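Local coordinates for porin protein associated with imipenem resistance (Acinetobacter baumannii, PDB 4FUV) that forms an eight-stranded beta-barrel in the outer membrane and probably takes part in the uptake of ornithine and imipenem, at residues G20-V25 with A33-A38; G43-Y48 with N78-P83; Y96-A101 with A147-F152. One frame throughout, in Å; residues are numbered along the deposited sequence. Where two conformers were deposited one is given.

Contact 1 of 3, residues G20-V25 with A33-A38; sequences GARAEV and ALLWQA. With C8E ((hydroxyethyloxy)tri(ethyloxy)octane), chain F.
Arg22 and Ala33 face each other as a hydrogen-bonded pair in the first beta hairpin of the barrel. Arg22 N donates to Ala33 O at 2.9 Å. Ala33 N returns a bond to Arg22 O at 3.1 Å. Leu35 N reaches Gly20 O at 2.8 Å, while the bond from Gly20 N to Leu35 O is weak. Between these two pairs, Ala21 meets Leu34 without backbone bonds to each other; Ala21 CB touches Leu34 CD1 on the outer, detergent-bearing face.

The opposite face carries Arg22, Ala33 and Leu35. CG of Arg22 lies between the backbone N and the carbonyl carbon (chi1 75°), and the chain then runs extended to NE. It crosses the Leu35 side chain at about a right angle, with Leu35 CD2 over one guanidinium face, 3.8 Å from Arg22 NH1. Ala33 CB approaches NE obliquely.

Further out, two carboxylates and a tyrosine hydroxyl hold the guanidinium. NH1 forms a salt bridge with Glu80, and NH2 bonds to Tyr76. Glu24 OE2 is itself taken by Tyr76, Asn49 and Lys218. The side chains of Arg22 and Glu24 are buried, opposite the face of Ala21 and Leu34, and probably lie inside the barrel. Within residues 20-25, Arg22 NE donates to Glu24 OE1 at 2.8 Å in a salt bridge, with the oxygen 25° out of the guanidinium plane.

Contact 2 of 3, residues G43-Y48 with N78-P83; sequences GLALGY and NAEIRP. With C8E ((hydroxyethyloxy)tri(ethyloxy)octane), chain C.
Gly43 and Glu80 pair at one end of this antiparallel ladder, and Ala45 and Asn78 pair two residues on. The ladder belongs to the hairpin formed by strands 42-56 and 64-81 in the barrel wall. The tight part is the backbone. Glu80 N meets Gly43 O at 2.7 Å, and Gly43 N answers to Glu80 O. Ala45 N to Asn78 O and Asn78 N to Ala45 O are both 2.8 Å. Leu44 and Ala79 form the non-hydrogen-bonded pair between them. Leu44 CA and Ala79 CA each direct a C-H at a facing carbonyl oxygen, Asn78 O and Gly43 O.

On the inner face, Glu80 runs extended beyond CG, and its OE2 lies 3.8 Å from Ala45 CB. Glu80 OE1 takes Arg82 NH1 at 3.2 Å, on its anti side. The bond is nearly straight (173°), and the oxygen lies in the guanidinium plane. With Arg22 at the other oxygen, two arginines grip one carboxylate, which would be expected to favour its charged form.

The outer face is looser between side chains. Leu44 CG stands anti to the backbone N (chi1 -154°). Leu44 CD1 packs closely on the backbone, 3.2 Å from Asn78 O, and only its approach to Ala79 CB is loose, at 4.4 Å. Farther along, the alkyl tail of a detergent molecule lies by Leu46 and Tyr48, with its C7 3.9 Å from Tyr48 CD1. This is consistent with a surface that faces lipid in the membrane.

Strand 29-37 flanks 43-48, where Ala45 touches Leu35. Strand 95-114 flanks 78-81, where Glu80 packs on Tyr96.

Contact 3 of 3, residues Y96-A101 with A147-F152; sequences YVAAGA and APYLGF. With C8E ((hydroxyethyloxy)tri(ethyloxy)octane), chain K; C8E ((hydroxyethyloxy)tri(ethyloxy)octane), chain J.
Val97 packs against Leu150 and Phe152 on the outer face of two antiparallel strands. The backbone bonds come in two reciprocal pairs. Ala98 N to Gly151 O and Gly151 N to Ala98 O are both 2.8 Å. Tyr149 N reaches Gly100 O at 2.7 Å, and Gly100 N bonds back to Tyr149 O. C-H groups of the alpha carbons add to the ladder, as from Leu150 CA to Ala98 O.

Apolar contacts fill the outer face. Val97 CG2 stands anti to the backbone N. Val97 CG2 lies 3.9 Å from both Leu150 CD1 and Phe152 CE2, and meets the Phe152 ring obliquely. Ether-chain carbons of two detergent molecules continue this surface. C10 of one lies in the plane of the Phe152 ring at its edge, 3.5 Å from Phe152 CE1. C17 of the other is 3.5 Å from Pro148 CD.

The inner face carries two tyrosines beside small residues. Tyr149 CG is anti to the backbone N (chi1 177°). Ala98 CB meets the edge of its ring, 3.9 Å from Tyr149 CE2. Both Tyr149 OH and Tyr96 OH hydrogen-bond to Glu167 of strand 162-172, one at each carboxylate oxygen. The Tyr149 ring also meets that of Tyr171.

An apolar, detergent-contacting outside backed by a polar inside is the mark of an outer-membrane beta-barrel wall.

From the N terminus, contact 1 closes the short first hairpin, strands 20-26 and 29-37. Contact 2 then closes the longer hairpin of strands 42-56 and 64-81. Contact 3 closes a loop of 45 residues and joins strand 95-114 to strand 147-154. The three loops follow in series, and none crosses or encloses another. Contacts 1 and 2 are joined by backbone bonds between strands 29-37 and 42-56, and contacts 2 and 3 by bonds between 64-81 and 95-114. Together they lie on six strands that are neighbours in turn round the barrel wall. Strand 213-224 borders 20-26, and it also pairs with 162-172, neighbour of 147-154, completing the ring.

Contact 1 of 3, residues G20-V25 with A33-A38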
loop_
_atom_site.group_PDB
_atom_site.type_symbol
_atom_site.label_atom_id
_atom_site.label_comp_id
_atom_site.label_asym_id
_atom_site.label_seq_id
_atom_site.Cartn_x
_atom_site.Cartn_y
_atom_site.Cartn_z
ATOM N N GLY A 20 -18.509 -36.973 8.413
ATOM C CA GLY A 20 -19.103 -35.682 8.148
ATOM C C GLY A 20 -18.904 -35.180 6.742
ATOM O O GLY A 20 -18.513 -35.916 5.830
ATOM N N ALA A 21 -19.180 -33.896 6.573
ATOM C CA ALA A 21 -19.131 -33.266 5.270
ATOM C C ALA A 21 -18.746 -31.804 5.452
ATOM O O ALA A 21 -18.816 -31.253 6.554
ATOM C CB ALA A 21 -20.473 -33.389 4.570
ATOM N N ARG A 22 -18.308 -31.169 4.384
ATOM C CA ARG A 22 -17.993 -29.764 4.496
ATOM C C ARG A 22 -18.407 -29.028 3.239
ATOM O O ARG A 22 -18.478 -29.619 2.163
ATOM C CB ARG A 22 -16.507 -29.557 4.810
ATOM C CG ARG A 22 -15.541 -29.782 3.650
ATOM C CD ARG A 22 -14.081 -29.662 4.093
ATOM N NE ARG A 22 -13.161 -29.974 2.999
ATOM C CZ ARG A 22 -11.946 -30.502 3.144
ATOM N NH1 ARG A 22 -11.461 -30.786 4.357
ATOM N NH2 ARG A 22 -11.203 -30.740 2.062
ATOM N N ALA A 23 -18.706 -27.746 3.402
ATOM C CA ALA A 23 -18.970 -26.853 2.288
ATOM C C ALA A 23 -17.826 -25.865 2.229
ATOM O O ALA A 23 -17.350 -25.406 3.270
ATOM C CB ALA A 23 -20.290 -26.116 2.499
ATOM N N GLU A 24 -17.387 -25.526 1.018
ATOM C CA GLU A 24 -16.215 -24.690 0.874
ATOM C C GLU A 24 -16.290 -23.807 -0.361
ATOM O O GLU A 24 -16.973 -24.122 -1.339
ATOM C CB GLU A 24 -14.945 -25.555 0.838
ATOM C CG GLU A 24 -14.811 -26.443 -0.415
ATOM C CD GLU A 24 -14.036 -27.737 -0.150
ATOM O OE1 GLU A 24 -14.016 -28.203 1.014
ATOM O OE2 GLU A 24 -13.439 -28.285 -1.094
ATOM N N VAL A 25 -15.579 -22.691 -0.283
ATOM C CA VAL A 25 -15.448 -21.744 -1.371
ATOM C C VAL A 25 -13.976 -21.338 -1.429
ATOM O O VAL A 25 -13.344 -21.059 -0.400
ATOM C CB VAL A 25 -16.366 -20.513 -1.166
ATOM C CG1 VAL A 25 -16.132 -19.861 0.205
ATOM C CG2 VAL A 25 -16.191 -19.515 -2.277
ATOM N N ALA A 33 -16.950 -31.521 0.326
ATOM C CA ALA A 33 -16.335 -32.838 0.421
ATOM C C ALA A 33 -17.037 -33.711 1.450
ATOM O O ALA A 33 -17.672 -33.210 2.381
ATOM C CB ALA A 33 -14.819 -32.718 0.765
ATOM N N LEU A 34 -16.916 -35.021 1.264
ATOM C CA LEU A 34 -17.311 -36.002 2.277
ATOM C C LEU A 34 -16.040 -36.297 3.049
ATOM O O LEU A 34 -14.942 -36.288 2.461
ATOM C CB LEU A 34 -17.789 -37.275 1.577
ATOM C CG LEU A 34 -19.149 -37.900 1.872
ATOM C CD1 LEU A 34 -20.177 -36.853 2.238
ATOM C CD2 LEU A 34 -19.590 -38.698 0.658
ATOM N N LEU A 35 -16.167 -36.544 4.349
ATOM C CA LEU A 35 -14.986 -36.699 5.214
ATOM C C LEU A 35 -15.031 -38.032 5.944
ATOM O O LEU A 35 -16.068 -38.367 6.537
ATOM C CB LEU A 35 -14.959 -35.598 6.275
ATOM C CG LEU A 35 -14.976 -34.119 5.853
ATOM C CD1 LEU A 35 -15.184 -33.203 7.085
ATOM C CD2 LEU A 35 -13.691 -33.781 5.152
ATOM N N TRP A 36 -13.915 -38.765 5.927
ATOM C CA TRP A 36 -13.763 -39.990 6.713
ATOM C C TRP A 36 -12.646 -39.760 7.716
ATOM O O TRP A 36 -11.707 -39.010 7.435
ATOM C CB TRP A 36 -13.383 -41.199 5.840
ATOM C CG TRP A 36 -14.464 -41.690 4.915
ATOM C CD1 TRP A 36 -15.261 -42.805 5.084
ATOM C CD2 TRP A 36 -14.869 -41.101 3.685
ATOM N NE1 TRP A 36 -16.131 -42.932 4.034
ATOM C CE2 TRP A 36 -15.912 -41.890 3.151
ATOM C CE3 TRP A 36 -14.454 -39.967 2.967
ATOM C CZ2 TRP A 36 -16.539 -41.602 1.949
ATOM C CZ3 TRP A 36 -15.090 -39.670 1.768
ATOM C CH2 TRP A 36 -16.117 -40.487 1.269
ATOM N N GLN A 37 -12.747 -40.400 8.881
ATOM C CA GLN A 37 -11.689 -40.337 9.885
ATOM C C GLN A 37 -11.301 -41.775 10.257
ATOM O O GLN A 37 -12.107 -42.540 10.785
ATOM C CB GLN A 37 -12.143 -39.517 11.105
ATOM C CG GLN A 37 -11.030 -39.003 12.038
ATOM C CD GLN A 37 -10.250 -37.790 11.490
ATOM O OE1 GLN A 37 -10.832 -36.852 10.950
ATOM N NE2 GLN A 37 -8.923 -37.813 11.650
ATOM N N ALA A 38 -10.073 -42.160 9.925
ATOM C CA ALA A 38 -9.619 -43.524 10.197
ATOM C C ALA A 38 -9.200 -43.666 11.660
ATOM O O ALA A 38 -9.447 -44.696 12.290
ATOM C CB ALA A 38 -8.476 -43.918 9.265
HETATM C C4 C8E F . -14.144 -18.841 8.481
HETATM C C5 C8E F . -14.611 -19.628 7.265
HETATM C C6 C8E F . -16.129 -19.790 7.264
HETATM C C7 C8E F . -16.681 -19.718 5.844
HETATM O O9 C8E F . -19.010 -22.128 2.289
HETATM C C10 C8E F . -20.272 -21.984 1.674
HETATM C C11 C8E F . -20.138 -22.194 0.166
HETATM O O12 C8E F . -20.603 -23.471 -0.234
HETATM C C13 C8E F . -21.103 -23.471 -1.554
HETATM C C14 C8E F . -22.110 -24.599 -1.736
HETATM C C16 C8E F . -21.741 -26.522 -4.863
HETATM C C17 C8E F . -21.161 -27.699 -5.641
HETATM O O18 C8E F . -21.703 -27.711 -6.943
HETATM C C19 C8E F . -21.353 -26.566 -7.685
HETATM C C20 C8E F . -21.760 -26.761 -9.143
HETATM O O21 C8E F . -22.511 -25.640 -9.553
#

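Contact 2 of 3, residues G43-Y48 with N78-P83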
loop_
_atom_site.group_PDB
_atom_site.type_symbol
_atom_site.label_atom_id
_atom_site.label_comp_id
_atom_site.label_asym_id
_atom_site.label_seq_id
_atom_site.Cartn_x
_atom_site.Cartn_y
_atom_site.Cartn_z
ATOM N N GLY A 43 -7.167 -38.869 8.315
ATOM C CA GLY A 43 -8.484 -38.744 7.745
ATOM C C GLY A 43 -8.407 -38.579 6.251
ATOM O O GLY A 43 -7.316 -38.491 5.670
ATOM N N LEU A 44 -9.579 -38.517 5.637
ATOM C CA LEU A 44 -9.696 -38.511 4.184
ATOM C C LEU A 44 -10.802 -37.555 3.781
ATOM O O LEU A 44 -11.853 -37.524 4.424
ATOM C CB LEU A 44 -10.037 -39.918 3.715
ATOM C CG LEU A 44 -9.645 -40.353 2.317
ATOM C CD1 LEU A 44 -8.140 -40.161 2.109
ATOM C CD2 LEU A 44 -10.045 -41.811 2.162
ATOM N N ALA A 45 -10.554 -36.775 2.732
ATOM C CA ALA A 45 -11.542 -35.868 2.159
ATOM C C ALA A 45 -11.717 -36.114 0.664
ATOM O O ALA A 45 -10.754 -36.072 -0.108
ATOM C CB ALA A 45 -11.135 -34.398 2.402
ATOM N N LEU A 46 -12.956 -36.362 0.255
ATOM C CA LEU A 46 -13.281 -36.524 -1.149
ATOM C C LEU A 46 -14.220 -35.404 -1.540
ATOM O O LEU A 46 -15.356 -35.337 -1.056
ATOM C CB LEU A 46 -13.967 -37.868 -1.394
ATOM C CG LEU A 46 -14.523 -38.125 -2.798
ATOM C CD1 LEU A 46 -13.415 -38.257 -3.828
ATOM C CD2 LEU A 46 -15.406 -39.368 -2.801
ATOM N N GLY A 47 -13.762 -34.538 -2.438
ATOM C CA GLY A 47 -14.480 -33.311 -2.715
ATOM C C GLY A 47 -14.663 -32.937 -4.170
ATOM O O GLY A 47 -14.031 -33.492 -5.064
ATOM N N TYR A 48 -15.560 -31.985 -4.393
ATOM C CA TYR A 48 -15.742 -31.384 -5.693
ATOM C C TYR A 48 -15.702 -29.882 -5.545
ATOM O O TYR A 48 -16.338 -29.322 -4.653
ATOM C CB TYR A 48 -17.078 -31.787 -6.315
ATOM C CG TYR A 48 -17.343 -31.098 -7.648
ATOM C CD1 TYR A 48 -16.788 -31.584 -8.821
ATOM C CD2 TYR A 48 -18.145 -29.962 -7.724
ATOM C CE1 TYR A 48 -17.033 -30.959 -10.052
ATOM C CE2 TYR A 48 -18.389 -29.324 -8.942
ATOM C CZ TYR A 48 -17.824 -29.826 -10.106
ATOM O OH TYR A 48 -18.070 -29.211 -11.325
ATOM N N ASN A 78 -7.983 -36.195 -0.758
ATOM C CA ASN A 78 -6.861 -35.891 0.128
ATOM C C ASN A 78 -6.839 -36.731 1.384
ATOM O O ASN A 78 -7.882 -36.968 2.004
ATOM C CB ASN A 78 -6.870 -34.416 0.549
ATOM C CG ASN A 78 -6.628 -33.495 -0.608
ATOM O OD1 ASN A 78 -5.874 -33.829 -1.504
ATOM N ND2 ASN A 78 -7.271 -32.329 -0.599
ATOM N N ALA A 79 -5.642 -37.158 1.763
ATOM C CA ALA A 79 -5.391 -37.596 3.141
ATOM C C ALA A 79 -5.153 -36.352 3.986
ATOM O O ALA A 79 -4.461 -35.421 3.551
ATOM C CB ALA A 79 -4.174 -38.501 3.192
ATOM N N GLU A 80 -5.722 -36.319 5.188
ATOM C CA GLU A 80 -5.421 -35.244 6.127
ATOM C C GLU A 80 -4.736 -35.799 7.383
ATOM O O GLU A 80 -5.261 -36.674 8.072
ATOM C CB GLU A 80 -6.685 -34.457 6.500
ATOM C CG GLU A 80 -7.473 -33.956 5.286
ATOM C CD GLU A 80 -8.629 -33.047 5.674
ATOM O OE1 GLU A 80 -9.093 -33.110 6.838
ATOM O OE2 GLU A 80 -9.069 -32.260 4.811
ATOM N N ILE A 81 -3.557 -35.279 7.669
ATOM C CA ILE A 81 -2.787 -35.743 8.807
ATOM C C ILE A 81 -2.752 -34.678 9.890
ATOM O O ILE A 81 -2.284 -33.562 9.667
ATOM C CB ILE A 81 -1.349 -36.149 8.409
ATOM C CG1 ILE A 81 -1.375 -37.384 7.506
ATOM C CG2 ILE A 81 -0.509 -36.455 9.680
ATOM C CD1 ILE A 81 -1.344 -37.104 6.034
ATOM N N ARG A 82 -3.250 -35.043 11.069
ATOM C CA ARG A 82 -3.305 -34.132 12.206
ATOM C C ARG A 82 -2.283 -34.550 13.256
ATOM O O ARG A 82 -2.513 -35.521 13.972
ATOM C CB ARG A 82 -4.718 -34.145 12.808
ATOM C CG ARG A 82 -5.777 -33.514 11.921
ATOM C CD ARG A 82 -7.213 -33.696 12.502
ATOM N NE ARG A 82 -8.099 -32.616 12.072
ATOM C CZ ARG A 82 -8.535 -32.457 10.820
ATOM N NH1 ARG A 82 -8.192 -33.322 9.866
ATOM N NH2 ARG A 82 -9.336 -31.443 10.524
ATOM N N PRO A 83 -1.139 -33.840 13.326
ATOM C CA PRO A 83 -0.084 -34.225 14.281
ATOM C C PRO A 83 -0.578 -34.190 15.729
ATOM O O PRO A 83 -0.080 -34.942 16.555
ATOM C CB PRO A 83 1.019 -33.174 14.044
ATOM C CG PRO A 83 0.842 -32.788 12.584
ATOM C CD PRO A 83 -0.679 -32.799 12.384
HETATM C C1 C8E C . -18.227 -36.075 -3.609
HETATM C C2 C8E C . -17.417 -36.016 -4.903
HETATM C C3 C8E C . -18.305 -36.234 -6.123
HETATM C C4 C8E C . -17.506 -36.379 -7.417
HETATM C C5 C8E C . -17.947 -35.359 -8.459
HETATM C C6 C8E C . -17.921 -35.891 -9.891
HETATM C C7 C8E C . -17.546 -34.777 -10.869
HETATM C C8 C8E C . -17.444 -35.286 -12.301
HETATM O O9 C8E C . -16.715 -34.375 -13.096
HETATM C C10 C8E C . -15.382 -34.783 -13.311
#

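Contact 3 of 3, residues Y96-A101 with A147-F152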
loop_
_atom_site.group_PDB
_atom_site.type_symbol
_atom_site.label_atom_id
_atom_site.label_comp_id
_atom_site.label_asym_id
_atom_site.label_seq_id
_atom_site.Cartn_x
_atom_site.Cartn_y
_atom_site.Cartn_z
ATOM N N TYR A 96 -3.740 -29.450 10.273
ATOM C CA TYR A 96 -3.475 -30.641 9.477
ATOM C C TYR A 96 -2.641 -30.385 8.227
ATOM O O TYR A 96 -2.614 -29.278 7.699
ATOM C CB TYR A 96 -4.776 -31.366 9.089
ATOM C CG TYR A 96 -5.692 -30.622 8.118
ATOM C CD1 TYR A 96 -6.629 -29.705 8.583
ATOM C CD2 TYR A 96 -5.640 -30.860 6.736
ATOM C CE1 TYR A 96 -7.489 -29.036 7.715
ATOM C CE2 TYR A 96 -6.500 -30.182 5.850
ATOM C CZ TYR A 96 -7.417 -29.272 6.358
ATOM O OH TYR A 96 -8.264 -28.577 5.522
ATOM N N VAL A 97 -1.963 -31.429 7.764
ATOM C CA VAL A 97 -1.332 -31.402 6.449
ATOM C C VAL A 97 -2.144 -32.293 5.523
ATOM O O VAL A 97 -2.524 -33.422 5.891
ATOM C CB VAL A 97 0.160 -31.851 6.491
ATOM C CG1 VAL A 97 0.295 -33.150 7.220
ATOM C CG2 VAL A 97 0.739 -31.977 5.074
ATOM N N ALA A 98 -2.449 -31.754 4.353
ATOM C CA ALA A 98 -3.206 -32.443 3.304
ATOM C C ALA A 98 -2.268 -32.920 2.199
ATOM O O ALA A 98 -1.440 -32.159 1.683
ATOM C CB ALA A 98 -4.257 -31.496 2.707
ATOM N N ALA A 99 -2.412 -34.178 1.821
ATOM C CA ALA A 99 -1.658 -34.723 0.715
ATOM C C ALA A 99 -2.595 -35.607 -0.086
ATOM O O ALA A 99 -3.304 -36.443 0.466
ATOM C CB ALA A 99 -0.496 -35.519 1.211
ATOM N N GLY A 100 -2.589 -35.427 -1.393
ATOM C CA GLY A 100 -3.472 -36.210 -2.235
ATOM C C GLY A 100 -3.342 -35.877 -3.696
ATOM O O GLY A 100 -2.251 -35.540 -4.190
ATOM N N ALA A 101 -4.460 -35.963 -4.401
ATOM C CA ALA A 101 -4.439 -35.726 -5.831
ATOM C C ALA A 101 -5.794 -35.292 -6.360
ATOM O O ALA A 101 -6.838 -35.461 -5.716
ATOM C CB ALA A 101 -3.959 -36.972 -6.571
ATOM N N ALA A 147 -3.360 -34.720 -10.774
ATOM C CA ALA A 147 -2.268 -33.867 -10.299
ATOM C C ALA A 147 -2.093 -34.057 -8.797
ATOM O O ALA A 147 -3.067 -34.025 -8.051
ATOM C CB ALA A 147 -2.561 -32.406 -10.599
ATOM N N PRO A 148 -0.845 -34.245 -8.348
ATOM C CA PRO A 148 -0.562 -34.385 -6.919
ATOM C C PRO A 148 -0.818 -33.061 -6.219
ATOM O O PRO A 148 -0.679 -31.993 -6.835
ATOM C CB PRO A 148 0.944 -34.690 -6.880
ATOM C CG PRO A 148 1.337 -34.979 -8.276
ATOM C CD PRO A 148 0.383 -34.249 -9.155
ATOM N N TYR A 149 -1.183 -33.138 -4.948
ATOM C CA TYR A 149 -1.532 -31.976 -4.157
ATOM C C TYR A 149 -0.849 -32.050 -2.799
ATOM O O TYR A 149 -0.745 -33.120 -2.214
ATOM C CB TYR A 149 -3.053 -31.963 -3.909
ATOM C CG TYR A 149 -3.513 -30.818 -3.025
ATOM C CD1 TYR A 149 -3.546 -29.504 -3.507
ATOM C CD2 TYR A 149 -3.937 -31.044 -1.719
ATOM C CE1 TYR A 149 -3.982 -28.445 -2.695
ATOM C CE2 TYR A 149 -4.380 -30.001 -0.909
ATOM C CZ TYR A 149 -4.386 -28.701 -1.398
ATOM O OH TYR A 149 -4.820 -27.663 -0.595
ATOM N N LEU A 150 -0.408 -30.904 -2.297
ATOM C CA LEU A 150 0.096 -30.794 -0.935
ATOM C C LEU A 150 -0.474 -29.509 -0.379
ATOM O O LEU A 150 -0.486 -28.490 -1.062
ATOM C CB LEU A 150 1.637 -30.733 -0.903
ATOM C CG LEU A 150 2.241 -30.477 0.482
ATOM C CD1 LEU A 150 1.968 -31.667 1.409
ATOM C CD2 LEU A 150 3.761 -30.124 0.461
ATOM N N GLY A 151 -0.945 -29.539 0.857
ATOM C CA GLY A 151 -1.496 -28.335 1.444
ATOM C C GLY A 151 -1.479 -28.404 2.943
ATOM O O GLY A 151 -1.153 -29.443 3.511
ATOM N N PHE A 152 -1.837 -27.297 3.583
ATOM C CA PHE A 152 -1.887 -27.242 5.037
ATOM C C PHE A 152 -3.184 -26.570 5.450
ATOM O O PHE A 152 -3.604 -25.582 4.841
ATOM C CB PHE A 152 -0.671 -26.485 5.594
ATOM C CG PHE A 152 0.645 -27.013 5.086
ATOM C CD1 PHE A 152 1.180 -26.556 3.881
ATOM C CD2 PHE A 152 1.333 -27.990 5.788
ATOM C CE1 PHE A 152 2.376 -27.060 3.399
ATOM C CE2 PHE A 152 2.543 -28.492 5.313
ATOM C CZ PHE A 152 3.063 -28.027 4.121
HETATM C C8 C8E K . 3.748 -33.119 -4.856
HETATM O O9 C8E K . 4.901 -33.103 -5.695
HETATM C C10 C8E K . 4.945 -34.215 -6.576
HETATM C C11 C8E K . 6.201 -34.144 -7.436
HETATM O O12 C8E K . 6.542 -35.451 -7.863
HETATM C C13 C8E K . 5.808 -35.845 -9.012
HETATM O O15 C8E K . 3.523 -36.653 -11.082
HETATM C C16 C8E K . 2.392 -36.363 -11.890
HETATM C C17 C8E K . 2.297 -34.847 -11.997
HETATM O O18 C8E K . 1.529 -34.483 -13.124
HETATM C C19 C8E K . 1.790 -33.147 -13.504
HETATM C C20 C8E K . 3.066 -33.094 -14.343
HETATM O O21 C8E K . 2.853 -32.380 -15.546
HETATM C C8 C8E J . 2.653 -26.387 -0.769
HETATM O O9 C8E J . 1.836 -25.276 -0.430
HETATM C C10 C8E J . 2.266 -24.670 0.780
HETATM C C11 C8E J . 1.904 -23.183 0.752
HETATM O O18 C8E J . 3.892 -22.800 -5.246
HETATM C C19 C8E J . 5.184 -23.277 -4.961
HETATM C C20 C8E J . 5.012 -24.407 -3.955
HETATM O O21 C8E J . 5.219 -25.620 -4.644
#